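Local coordinates for sawadee homeodomain homolog 1 (PDB 4IUP), which acts in RNA-directed DNA methylation in Arabidopsis, its SAWADEE domain, the part in this chain, binding methylated histone H3 tails, at residues A2-E7 and V56-I61; E32-V37 and D47-V52; Y89-V94 and R114-N119. The protein carries 2 engineered substitutions. All blocks are in the same frame, centred on the assembly; numbering follows the deposited sequence.

Contact 1: residues A2-E7 and V56-I61; sequences ADLAFE and VRERSI. With CVM (cymal-4), chain E.
Glu-7 reaches across to Arg-57 and Ser-60 with both carboxylate oxygens. Its CG stands between the backbone N and the carbonyl carbon (chi1 56°). Beyond CG the chain is extended. OE2 takes three bonds. Ser-60 OG gives one at 2.6 Å to Glu-7 OE2, on the syn side and somewhat out of plane. Arg-57 NE donates to the anti lone pair of Glu-7 OE2 at 2.9 Å, as part of a salt bridge. Arg-57 NH2 meets the same oxygen nearly along its C-O axis. Carboxylate and guanidinium planes are 42° apart, yet OE2 stays in the guanidinium plane. OE1 is met from above the carboxylate plane by Ser-60 N at 3.0 Å, in an almost straight bond. These bonds should fix the rotation of the buried carboxylate.

Arg-59 binds the backbone of Ala-5 and Phe-6. Its N donates to Ala-5 O. A bend at chi3 (-67°) turns NE toward Phe-6 O. NE and NH2 grip that oxygen side-on, with NH2 to Phe-6 O at 3.1 Å. Ala-5 CB sits over the centre of the guanidinium face, 3.7 Å from Arg-59 CZ. The Phe-6 side chain leaves on the ligand side, where CE2 is 4.0 Å from cymal-4 C11. Val-56 CG1 touches C2 of the detergent at 3.7 Å. Leu-4 CD2 rests against Glu-58 OE1, and a water links that oxygen to Ala-5 N.

Glu-7 and Arg-57 form an antiparallel hydrogen-bonded pair, so the contact joins strand 6-9 to strand 56-62 within the SAWADEE domain. Strand 16-27 flanks the first through Phe-6 and Val-19, and Trp-16 makes a cation-pi contact with Arg-57. Leu-78 of strand 76-83 packs on Glu-7, Arg-57 and Ser-60, while Arg-57 NH2 makes a further salt bridge to Asp-91 of strand 86-98.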
loop_
_atom_site.group_PDB
_atom_site.type_symbol
_atom_site.label_atom_id
_atom_site.label_comp_id
_atom_site.label_asym_id
_atom_site.label_seq_id
_atom_site.Cartn_x
_atom_site.Cartn_y
_atom_site.Cartn_z
ATOM N N ALA A 2 -6.286 0.204 -18.729
ATOM C CA ALA A 2 -4.854 0.460 -19.069
ATOM C C ALA A 2 -4.396 1.864 -18.661
ATOM O O ALA A 2 -3.196 2.134 -18.629
ATOM C CB ALA A 2 -4.601 0.218 -20.558
ATOM N N ASP A 3 -5.344 2.751 -18.355
ATOM C CA ASP A 3 -5.020 4.087 -17.836
ATOM C C ASP A 3 -4.299 3.969 -16.500
ATOM O O ASP A 3 -4.599 3.074 -15.701
ATOM C CB ASP A 3 -6.292 4.915 -17.605
ATOM C CG ASP A 3 -6.924 5.417 -18.889
ATOM O OD1 ASP A 3 -6.364 5.200 -19.984
ATOM O OD2 ASP A 3 -7.996 6.050 -18.791
ATOM N N LEU A 4 -3.358 4.875 -16.251
ATOM C CA LEU A 4 -2.699 4.931 -14.949
ATOM C C LEU A 4 -3.721 5.262 -13.866
ATOM O O LEU A 4 -4.590 6.110 -14.072
ATOM C CB LEU A 4 -1.578 5.971 -14.956
ATOM C CG LEU A 4 -0.314 5.593 -15.740
ATOM C CD1 LEU A 4 0.616 6.800 -15.839
ATOM C CD2 LEU A 4 0.390 4.409 -15.086
ATOM N N ALA A 5 -3.632 4.563 -12.733
ATOM C CA ALA A 5 -4.476 4.846 -11.566
ATOM C C ALA A 5 -3.606 5.034 -10.330
ATOM O O ALA A 5 -2.476 4.539 -10.279
ATOM C CB ALA A 5 -5.493 3.722 -11.340
ATOM N N PHE A 6 -4.139 5.740 -9.335
ATOM C CA PHE A 6 -3.327 6.273 -8.253
ATOM C C PHE A 6 -3.882 6.006 -6.862
ATOM O O PHE A 6 -5.082 5.805 -6.683
ATOM C CB PHE A 6 -3.123 7.784 -8.464
ATOM C CG PHE A 6 -2.461 8.112 -9.767
ATOM C CD1 PHE A 6 -1.077 8.065 -9.884
ATOM C CD2 PHE A 6 -3.222 8.411 -10.894
ATOM C CE1 PHE A 6 -0.449 8.342 -11.111
ATOM C CE2 PHE A 6 -2.605 8.684 -12.125
ATOM C CZ PHE A 6 -1.219 8.647 -12.228
ATOM N N GLU A 7 -2.974 5.989 -5.888
ATOM C CA GLU A 7 -3.326 5.988 -4.475
ATOM C C GLU A 7 -2.590 7.142 -3.815
ATOM O O GLU A 7 -1.528 7.576 -4.298
ATOM C CB GLU A 7 -3.001 4.642 -3.797
ATOM C CG GLU A 7 -1.527 4.156 -3.919
ATOM C CD GLU A 7 -1.352 2.672 -3.574
ATOM O OE1 GLU A 7 -2.312 1.896 -3.756
ATOM O OE2 GLU A 7 -0.246 2.269 -3.138
ATOM N N VAL A 56 1.636 10.662 -3.344
ATOM C CA VAL A 56 0.851 10.205 -4.501
ATOM C C VAL A 56 1.721 9.249 -5.311
ATOM O O VAL A 56 2.861 9.575 -5.642
ATOM C CB VAL A 56 0.398 11.367 -5.430
ATOM C CG1 VAL A 56 -0.419 10.836 -6.613
ATOM C CG2 VAL A 56 -0.419 12.402 -4.668
ATOM N N ARG A 57 1.189 8.071 -5.626
ATOM C CA ARG A 57 1.923 7.101 -6.435
ATOM C C ARG A 57 0.965 6.235 -7.231
ATOM O O ARG A 57 -0.238 6.214 -6.959
ATOM C CB ARG A 57 2.835 6.217 -5.564
ATOM C CG ARG A 57 2.080 5.293 -4.607
ATOM C CD ARG A 57 3.014 4.609 -3.614
ATOM N NE ARG A 57 2.277 3.652 -2.790
ATOM C CZ ARG A 57 2.731 3.104 -1.668
ATOM N NH1 ARG A 57 3.946 3.402 -1.213
ATOM N NH2 ARG A 57 1.965 2.247 -1.000
ATOM N N GLU A 58 1.506 5.514 -8.207
ATOM C CA GLU A 58 0.716 4.548 -8.960
ATOM C C GLU A 58 0.169 3.502 -7.990
ATOM O O GLU A 58 0.857 3.094 -7.054
ATOM C CB GLU A 58 1.565 3.893 -10.049
ATOM C CG GLU A 58 0.775 3.059 -11.051
ATOM C CD GLU A 58 1.635 2.532 -12.193
ATOM O OE1 GLU A 58 1.127 1.686 -12.966
ATOM O OE2 GLU A 58 2.811 2.953 -12.317
ATOM N N ARG A 59 -1.069 3.085 -8.236
ATOM C CA ARG A 59 -1.809 2.207 -7.338
ATOM C C ARG A 59 -1.113 0.862 -7.196
ATOM O O ARG A 59 -0.579 0.328 -8.171
ATOM C CB ARG A 59 -3.226 2.017 -7.870
ATOM C CG ARG A 59 -4.205 1.344 -6.909
ATOM C CD ARG A 59 -5.632 1.448 -7.439
ATOM N NE ARG A 59 -6.113 2.831 -7.457
ATOM C CZ ARG A 59 -7.216 3.240 -8.083
ATOM N NH1 ARG A 59 -7.969 2.372 -8.756
ATOM N NH2 ARG A 59 -7.569 4.520 -8.039
ATOM N N SER A 60 -1.115 0.338 -5.972
ATOM C CA SER A 60 -0.565 -0.982 -5.673
ATOM C C SER A 60 -1.428 -2.047 -6.352
ATOM O O SER A 60 -2.562 -1.767 -6.747
ATOM C CB SER A 60 -0.505 -1.190 -4.157
ATOM O OG SER A 60 0.400 -0.260 -3.566
ATOM N N ILE A 61 -0.883 -3.254 -6.493
ATOM C CA ILE A 61 -1.466 -4.285 -7.358
ATOM C C ILE A 61 -1.665 -5.611 -6.596
ATOM O O ILE A 61 -0.738 -6.083 -5.941
ATOM C CB ILE A 61 -0.552 -4.523 -8.599
ATOM C CG1 ILE A 61 -0.348 -3.216 -9.386
ATOM C CG2 ILE A 61 -1.102 -5.644 -9.500
ATOM C CD1 ILE A 61 0.728 -3.286 -10.466
HETATM C C1 CVM E . 2.692 11.801 -10.088
HETATM C C2 CVM E . 1.405 12.347 -9.479
HETATM C C3 CVM E . 0.303 12.432 -10.530
HETATM C C4 CVM E . -0.366 13.809 -10.495
HETATM C C6 CVM E . -1.604 13.925 -11.404
HETATM C C7 CVM E . -1.367 15.009 -12.470
HETATM C C8 CVM E . -2.392 14.955 -13.623
HETATM C C9 CVM E . -3.642 14.128 -13.279
HETATM C C10 CVM E . -3.295 12.692 -12.844
HETATM C C11 CVM E . -1.964 12.591 -12.083
HETATM O O12 CVM E . 2.781 10.403 -9.777
HETATM C C13 CVM E . 3.914 10.064 -8.931
HETATM O O14 CVM E . 4.831 11.164 -8.630
HETATM C C15 CVM E . 5.862 10.781 -7.667
HETATM C C16 CVM E . 6.671 9.546 -8.114
HETATM C C17 CVM E . 5.827 8.410 -8.730
HETATM C C18 CVM E . 4.684 8.928 -9.619
HETATM C C19 CVM E . 6.834 11.951 -7.424
HETATM O O20 CVM E . 6.901 12.793 -8.580
HETATM O O21 CVM E . 6.675 7.551 -9.506
HETATM O O22 CVM E . 3.783 7.858 -9.923
HETATM O O23 CVM E . 7.345 9.006 -6.970
HETATM O O HOH W 1 -1.944 2.188 -12.678
#

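Contact 2: residues E32-V37 and D47-V52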
loop_
_atom_site.group_PDB
_atom_site.type_symbol
_atom_site.label_atom_id
_atom_site.label_comp_id
_atom_site.label_asym_id
_atom_site.label_seq_id
_atom_site.Cartn_x
_atom_site.Cartn_y
_atom_site.Cartn_z
ATOM N N GLU A 32 6.848 23.334 -1.486
ATOM C CA GLU A 32 6.229 22.013 -1.653
ATOM C C GLU A 32 4.958 22.065 -2.494
ATOM O O GLU A 32 4.088 22.918 -2.280
ATOM C CB GLU A 32 5.932 21.357 -0.303
ATOM C CG GLU A 32 7.130 20.664 0.329
ATOM C CD GLU A 32 8.006 21.611 1.121
ATOM O OE1 GLU A 32 7.547 22.093 2.179
ATOM O OE2 GLU A 32 9.158 21.864 0.695
ATOM N N LEU A 33 4.869 21.151 -3.444
ATOM C CA LEU A 33 3.702 21.033 -4.261
ATOM C C LEU A 33 2.717 19.998 -3.706
ATOM O O LEU A 33 3.082 18.895 -3.445
ATOM C CB LEU A 33 4.117 20.674 -5.684
ATOM C CG LEU A 33 3.051 20.440 -6.733
ATOM C CD1 LEU A 33 2.515 21.757 -7.273
ATOM C CD2 LEU A 33 3.553 19.570 -7.884
ATOM N N GLU A 34 1.471 20.405 -3.541
ATOM C CA GLU A 34 0.414 19.508 -3.082
ATOM C C GLU A 34 -0.730 19.492 -4.091
ATOM O O GLU A 34 -0.967 20.484 -4.782
ATOM C CB GLU A 34 -0.109 19.933 -1.706
ATOM C CG GLU A 34 0.911 19.804 -0.561
ATOM C CD GLU A 34 0.315 20.112 0.816
ATOM O OE1 GLU A 34 -0.729 20.792 0.888
ATOM O OE2 GLU A 34 0.898 19.670 1.834
ATOM N N VAL A 35 -1.422 18.360 -4.183
ATOM C CA VAL A 35 -2.632 18.258 -4.998
ATOM C C VAL A 35 -3.829 17.953 -4.102
ATOM O O VAL A 35 -3.685 17.297 -3.070
ATOM C CB VAL A 35 -2.528 17.187 -6.123
ATOM C CG1 VAL A 35 -1.674 17.694 -7.268
ATOM C CG2 VAL A 35 -1.986 15.843 -5.589
ATOM N N ARG A 36 -4.998 18.444 -4.492
ATOM C CA ARG A 36 -6.229 18.126 -3.778
ATOM C C ARG A 36 -6.879 16.920 -4.433
ATOM O O ARG A 36 -7.200 16.948 -5.627
ATOM C CB ARG A 36 -7.175 19.326 -3.757
ATOM C CG ARG A 36 -8.441 19.109 -2.928
ATOM C CD ARG A 36 -8.842 20.388 -2.226
ATOM N NE ARG A 36 -10.079 20.267 -1.454
ATOM C CZ ARG A 36 -10.144 19.973 -0.156
ATOM N NH1 ARG A 36 -9.042 19.734 0.549
ATOM N NH2 ARG A 36 -11.328 19.914 0.444
ATOM N N VAL A 37 -7.059 15.850 -3.659
ATOM C CA VAL A 37 -7.582 14.606 -4.223
ATOM C C VAL A 37 -8.976 14.283 -3.720
ATOM O O VAL A 37 -9.333 14.606 -2.587
ATOM C CB VAL A 37 -6.642 13.389 -3.978
ATOM C CG1 VAL A 37 -5.327 13.561 -4.740
ATOM C CG2 VAL A 37 -6.384 13.177 -2.494
ATOM N N ASP A 47 -12.321 14.844 0.680
ATOM C CA ASP A 47 -11.233 15.467 -0.108
ATOM C C ASP A 47 -10.083 15.924 0.784
ATOM O O ASP A 47 -10.317 16.473 1.858
ATOM C CB ASP A 47 -11.731 16.683 -0.901
ATOM C CG ASP A 47 -12.800 16.336 -1.933
ATOM O OD1 ASP A 47 -13.436 17.280 -2.446
ATOM O OD2 ASP A 47 -13.014 15.141 -2.226
ATOM N N GLU A 48 -8.847 15.699 0.340
ATOM C CA GLU A 48 -7.671 16.069 1.124
ATOM C C GLU A 48 -6.572 16.646 0.245
ATOM O O GLU A 48 -6.466 16.298 -0.927
ATOM C CB GLU A 48 -7.100 14.844 1.850
ATOM C CG GLU A 48 -7.898 14.368 3.034
ATOM C CD GLU A 48 -7.255 13.186 3.746
ATOM O OE1 GLU A 48 -6.009 13.076 3.744
ATOM O OE2 GLU A 48 -8.006 12.372 4.326
ATOM N N TRP A 49 -5.752 17.515 0.830
ATOM C CA TRP A 49 -4.499 17.943 0.219
ATOM C C TRP A 49 -3.421 16.927 0.554
ATOM O O TRP A 49 -3.282 16.519 1.712
ATOM C CB TRP A 49 -4.079 19.309 0.751
ATOM C CG TRP A 49 -4.949 20.451 0.316
ATOM C CD1 TRP A 49 -5.892 21.092 1.062
ATOM C CD2 TRP A 49 -4.931 21.104 -0.962
ATOM N NE1 TRP A 49 -6.473 22.103 0.324
ATOM C CE2 TRP A 49 -5.899 22.129 -0.921
ATOM C CE3 TRP A 49 -4.193 20.915 -2.140
ATOM C CZ2 TRP A 49 -6.151 22.968 -2.016
ATOM C CZ3 TRP A 49 -4.443 21.748 -3.227
ATOM C CH2 TRP A 49 -5.409 22.764 -3.153
ATOM N N VAL A 50 -2.663 16.515 -0.460
ATOM C CA VAL A 50 -1.557 15.579 -0.277
ATOM C C VAL A 50 -0.323 16.032 -1.050
ATOM O O VAL A 50 -0.433 16.534 -2.172
ATOM C CB VAL A 50 -1.918 14.123 -0.722
ATOM C CG1 VAL A 50 -2.997 13.523 0.178
ATOM C CG2 VAL A 50 -2.350 14.077 -2.188
ATOM N N ASN A 51 0.845 15.838 -0.447
ATOM C CA ASN A 51 2.118 16.152 -1.083
ATOM C C ASN A 51 2.338 15.268 -2.315
ATOM O O ASN A 51 2.228 14.042 -2.226
ATOM C CB ASN A 51 3.249 15.970 -0.066
ATOM C CG ASN A 51 4.608 16.345 -0.618
ATOM O OD1 ASN A 51 5.188 15.613 -1.419
ATOM N ND2 ASN A 51 5.142 17.476 -0.163
ATOM N N VAL A 52 2.636 15.889 -3.457
ATOM C CA VAL A 52 2.795 15.151 -4.720
ATOM C C VAL A 52 3.989 14.192 -4.665
ATOM O O VAL A 52 3.862 13.019 -5.017
ATOM C CB VAL A 52 2.921 16.102 -5.949
ATOM C CG1 VAL A 52 3.202 15.320 -7.235
ATOM C CG2 VAL A 52 1.659 16.916 -6.112
HETATM O O HOH W 2 5.498 17.608 -3.962
HETATM O O HOH W 3 3.400 18.840 1.957
HETATM O O HOH W 4 -0.540 17.590 3.315
HETATM O O HOH W 5 -12.769 19.890 -2.543
#
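Val-35, Val-50 and Val-52 form the apolar centre, with Val-37 and Leu-33 at its ends. Val-52 CG2 lies 3.6 Å from Val-35 CG1, and these two side chains cross at about a right angle. Leu-33 CD2 meets the same Val-52 methyl, the two side chains crossing obliquely. Val-50 CG2 is 3.8 Å from Val-35 CG2 and also meets Val-37 CG1. Val-35 and Val-50 exchange two backbone bonds, as do Val-37 and Glu-48. Val-52 N adds a straight bond of 3.0 Å to Leu-33 O.

The opposite face carries Glu-34, Arg-36, Trp-49 and Asn-51. Arg-36 lays its aliphatic part over the Trp-49 indole. Its CB makes a CH-pi contact, 3.7 Å from the centroid of the six-membered ring and 12° off the normal. CD lies over the same face, offset toward the rim. CG is anti to the backbone N (chi1 -175°), and the chain bends at chi2. The guanidinium ends beside Asp-47, whose CB lies over one of its faces, 3.5 Å from Arg-36 NH2. No N-H points at the carboxylate. A water links Arg-36 NE to Asp-47 OD1, which also has a salt bridge to Arg-38.

At the other end Glu-34 OE1 pairs with Arg-26. A water joins Glu-34 OE2, 2.6 Å away, to Asn-51 ND2. Asn-51 OD1 accepts from Thr-54 N, an N-cap bond for helix 52-55.

This is the beta hairpin of strands 33-39 and 48-51. Strand 16-27 lies on the other side of strand 33-39 and bonds to Glu-34 and Arg-36. Val-56 of strand 56-62 packs on Val-35 and Val-50, and Val-52 is part of the cymal-4 pocket.

Contact 3: residues Y89-V94 and R114-N119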
loop_
_atom_site.group_PDB
_atom_site.type_symbol
_atom_site.label_atom_id
_atom_site.label_comp_id
_atom_site.label_asym_id
_atom_site.label_seq_id
_atom_site.Cartn_x
_atom_site.Cartn_y
_atom_site.Cartn_z
ATOM N N TYR A 89 -4.625 0.557 5.194
ATOM C CA TYR A 89 -3.674 -0.002 4.240
ATOM C C TYR A 89 -2.385 0.796 4.388
ATOM O O TYR A 89 -2.358 1.995 4.094
ATOM C CB TYR A 89 -4.222 0.070 2.809
ATOM C CG TYR A 89 -5.370 -0.885 2.533
ATOM C CD1 TYR A 89 -6.682 -0.547 2.881
ATOM C CD2 TYR A 89 -5.146 -2.118 1.921
ATOM C CE1 TYR A 89 -7.750 -1.418 2.627
ATOM C CE2 TYR A 89 -6.206 -3.000 1.659
ATOM C CZ TYR A 89 -7.499 -2.641 2.012
ATOM O OH TYR A 89 -8.541 -3.504 1.762
ATOM N N CYS A 90 -1.333 0.117 4.854
ATOM C CA CYS A 90 -0.075 0.734 5.280
ATOM C C CYS A 90 1.120 0.071 4.613
ATOM O O CYS A 90 1.097 -1.127 4.327
ATOM C CB CYS A 90 0.104 0.563 6.801
ATOM S SG CYS A 90 -1.235 1.196 7.789
ATOM N N ASP A 91 2.188 0.836 4.413
ATOM C CA ASP A 91 3.415 0.283 3.842
ATOM C C ASP A 91 4.165 -0.591 4.840
ATOM O O ASP A 91 4.291 -0.251 6.018
ATOM C CB ASP A 91 4.330 1.401 3.334
ATOM C CG ASP A 91 3.880 1.955 1.993
ATOM O OD1 ASP A 91 2.988 1.347 1.356
ATOM O OD2 ASP A 91 4.424 2.993 1.569
ATOM N N GLY A 92 4.656 -1.724 4.352
ATOM C CA GLY A 92 5.500 -2.605 5.144
ATOM C C GLY A 92 6.543 -3.238 4.247
ATOM O O GLY A 92 6.450 -3.154 3.020
ATOM N N HIS A 93 7.543 -3.866 4.854
ATOM C CA HIS A 93 8.538 -4.603 4.089
ATOM C C HIS A 93 8.512 -6.061 4.494
ATOM O O HIS A 93 8.401 -6.372 5.674
ATOM C CB HIS A 93 9.934 -4.005 4.282
ATOM C CG HIS A 93 10.109 -2.682 3.608
ATOM N ND1 HIS A 93 9.820 -1.487 4.231
ATOM C CD2 HIS A 93 10.510 -2.367 2.353
ATOM C CE1 HIS A 93 10.054 -0.490 3.394
ATOM N NE2 HIS A 93 10.469 -0.998 2.246
ATOM N N VAL A 94 8.611 -6.953 3.515
ATOM C CA VAL A 94 8.622 -8.387 3.794
ATOM C C VAL A 94 9.946 -8.755 4.460
ATOM O O VAL A 94 11.015 -8.479 3.909
ATOM C CB VAL A 94 8.438 -9.220 2.511
ATOM C CG1 VAL A 94 8.475 -10.713 2.836
ATOM C CG2 VAL A 94 7.124 -8.850 1.809
ATOM N N ARG A 114 7.148 -5.992 8.292
ATOM C CA ARG A 114 7.441 -4.974 9.282
ATOM C C ARG A 114 6.910 -3.650 8.765
ATOM O O ARG A 114 7.323 -3.177 7.700
ATOM C CB ARG A 114 8.943 -4.875 9.530
ATOM C CG ARG A 114 9.321 -3.863 10.603
ATOM C CD ARG A 114 10.821 -3.895 10.868
ATOM N NE ARG A 114 11.242 -5.143 11.502
ATOM C CZ ARG A 114 12.454 -5.350 12.016
ATOM N NH1 ARG A 114 13.372 -4.392 11.981
ATOM N NH2 ARG A 114 12.748 -6.519 12.566
ATOM N N TYR A 115 5.983 -3.065 9.519
ATOM C CA TYR A 115 5.364 -1.801 9.133
ATOM C C TYR A 115 6.342 -0.645 9.216
ATOM O O TYR A 115 7.076 -0.503 10.195
ATOM C CB TYR A 115 4.120 -1.525 9.979
ATOM C CG TYR A 115 3.008 -2.490 9.671
ATOM C CD1 TYR A 115 2.354 -2.453 8.437
ATOM C CD2 TYR A 115 2.612 -3.450 10.602
ATOM C CE1 TYR A 115 1.335 -3.344 8.139
ATOM C CE2 TYR A 115 1.587 -4.348 10.312
ATOM C CZ TYR A 115 0.959 -4.289 9.078
ATOM O OH TYR A 115 -0.057 -5.168 8.791
ATOM N N GLU A 116 6.346 0.154 8.183
ATOM C CA GLU A 116 7.284 1.221 8.069
ATOM C C GLU A 116 7.136 2.273 9.196
ATOM O O GLU A 116 8.115 2.674 9.781
ATOM C CB GLU A 116 7.147 1.806 6.685
ATOM C CG GLU A 116 8.369 2.480 6.186
ATOM C CD GLU A 116 8.179 3.106 4.853
ATOM O OE1 GLU A 116 7.246 3.910 4.701
ATOM O OE2 GLU A 116 8.960 2.789 3.956
ATOM N N LEU A 117 5.903 2.666 9.510
ATOM C CA LEU A 117 5.640 3.764 10.445
ATOM C C LEU A 117 5.993 3.468 11.906
ATOM O O LEU A 117 6.797 4.182 12.508
ATOM C CB LEU A 117 4.181 4.238 10.335
ATOM C CG LEU A 117 3.718 5.343 11.294
ATOM C CD1 LEU A 117 4.313 6.702 10.913
ATOM C CD2 LEU A 117 2.196 5.411 11.346
ATOM N N ASP A 118 5.379 2.435 12.477
ATOM C CA ASP A 118 5.525 2.154 13.907
ATOM C C ASP A 118 6.453 0.977 14.184
ATOM O O ASP A 118 6.596 0.548 15.334
ATOM C CB ASP A 118 4.153 1.937 14.563
ATOM C CG ASP A 118 3.378 0.779 13.952
ATOM O OD1 ASP A 118 3.984 -0.085 13.277
ATOM O OD2 ASP A 118 2.145 0.733 14.159
ATOM N N ASN A 119 7.010 0.435 13.115
ATOM C CA ASN A 119 8.037 -0.572 13.171
ATOM C C ASN A 119 7.591 -1.928 13.737
ATOM O O ASN A 119 8.397 -2.774 14.023
ATOM C CB ASN A 119 9.180 -0.016 13.975
ATOM C CG ASN A 119 10.463 -0.641 13.625
ATOM O OD1 ASN A 119 10.660 -1.074 12.512
ATOM N ND2 ASN A 119 11.364 -0.694 14.592
HETATM O O HOH W 6 3.461 1.963 7.754
HETATM O O HOH W 7 4.285 4.783 3.354
HETATM O O HOH W 8 7.243 3.569 1.746
HETATM O O HOH W 9 9.339 -1.607 6.849
#
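His-93 and Arg-114 exchange two backbone bonds as an antiparallel hydrogen-bonded pair, each 2.9 Å between the N of one and the O of the other. Gly-92 and Tyr-115 follow as a non-hydrogen-bonded pair, with CA atoms 4.1 Å apart. Glu-116 N then gives a straight bond of 3.0 Å to Asp-91 O, where the second segment leaves the strand. Water bridges Asp-91 O to Leu-117 N.

Tyr-115 brings CD1 to 4.1 Å from Cys-90 CB. Its OH bonds to Glu-122. Glu-116, in the loop after the strand, is extended beyond CG, which stands anti to the backbone N (chi1 -155°). Glu-116 OE2 lies at the edge of the His-93 ring, in its plane, 3.5 Å from CE1. The ring and carboxylate planes are 46° apart. Another water connects His-93 ND1 and Arg-114 O.

Asp-91 OD2 and Glu-116 OE1 stand 4.3 Å apart as like charges. Asp-91 has Arg-57 as its salt-bridge partner, and Arg-114 pairs with Glu-121. Two waters lie between Asp-91 OD2 and the Glu-116 carboxylate, one bound weakly to Glu-116 OE1. The positive charge of Arg-57 and these waters probably ease the repulsion in this hairpin of strands 86-98 and 110-115.

Overall arrangement
All three contacts are partly buried antiparallel pairings in one sheet. The centre of contact 2 is about 18 Å from the chain's centre, against about 11 Å and 9 Å for contacts 1 and 3. Contact 1 joins strands distant in sequence; contacts 2 and 3 are local hairpins. Contacts 1 and 2 share an apolar seam, where Val-56 CG2 packs on Val-50 CG2, and both border the detergent. Contacts 1 and 3 lie on opposite sides of the chain's centre but meet through the Arg-57 to Asp-91 salt bridge. Contact 1 buries a carboxylate among donors, contact 2 has a valine core, and contact 3 has little apolar packing and is mainly backbone bonds, charged side chains and water.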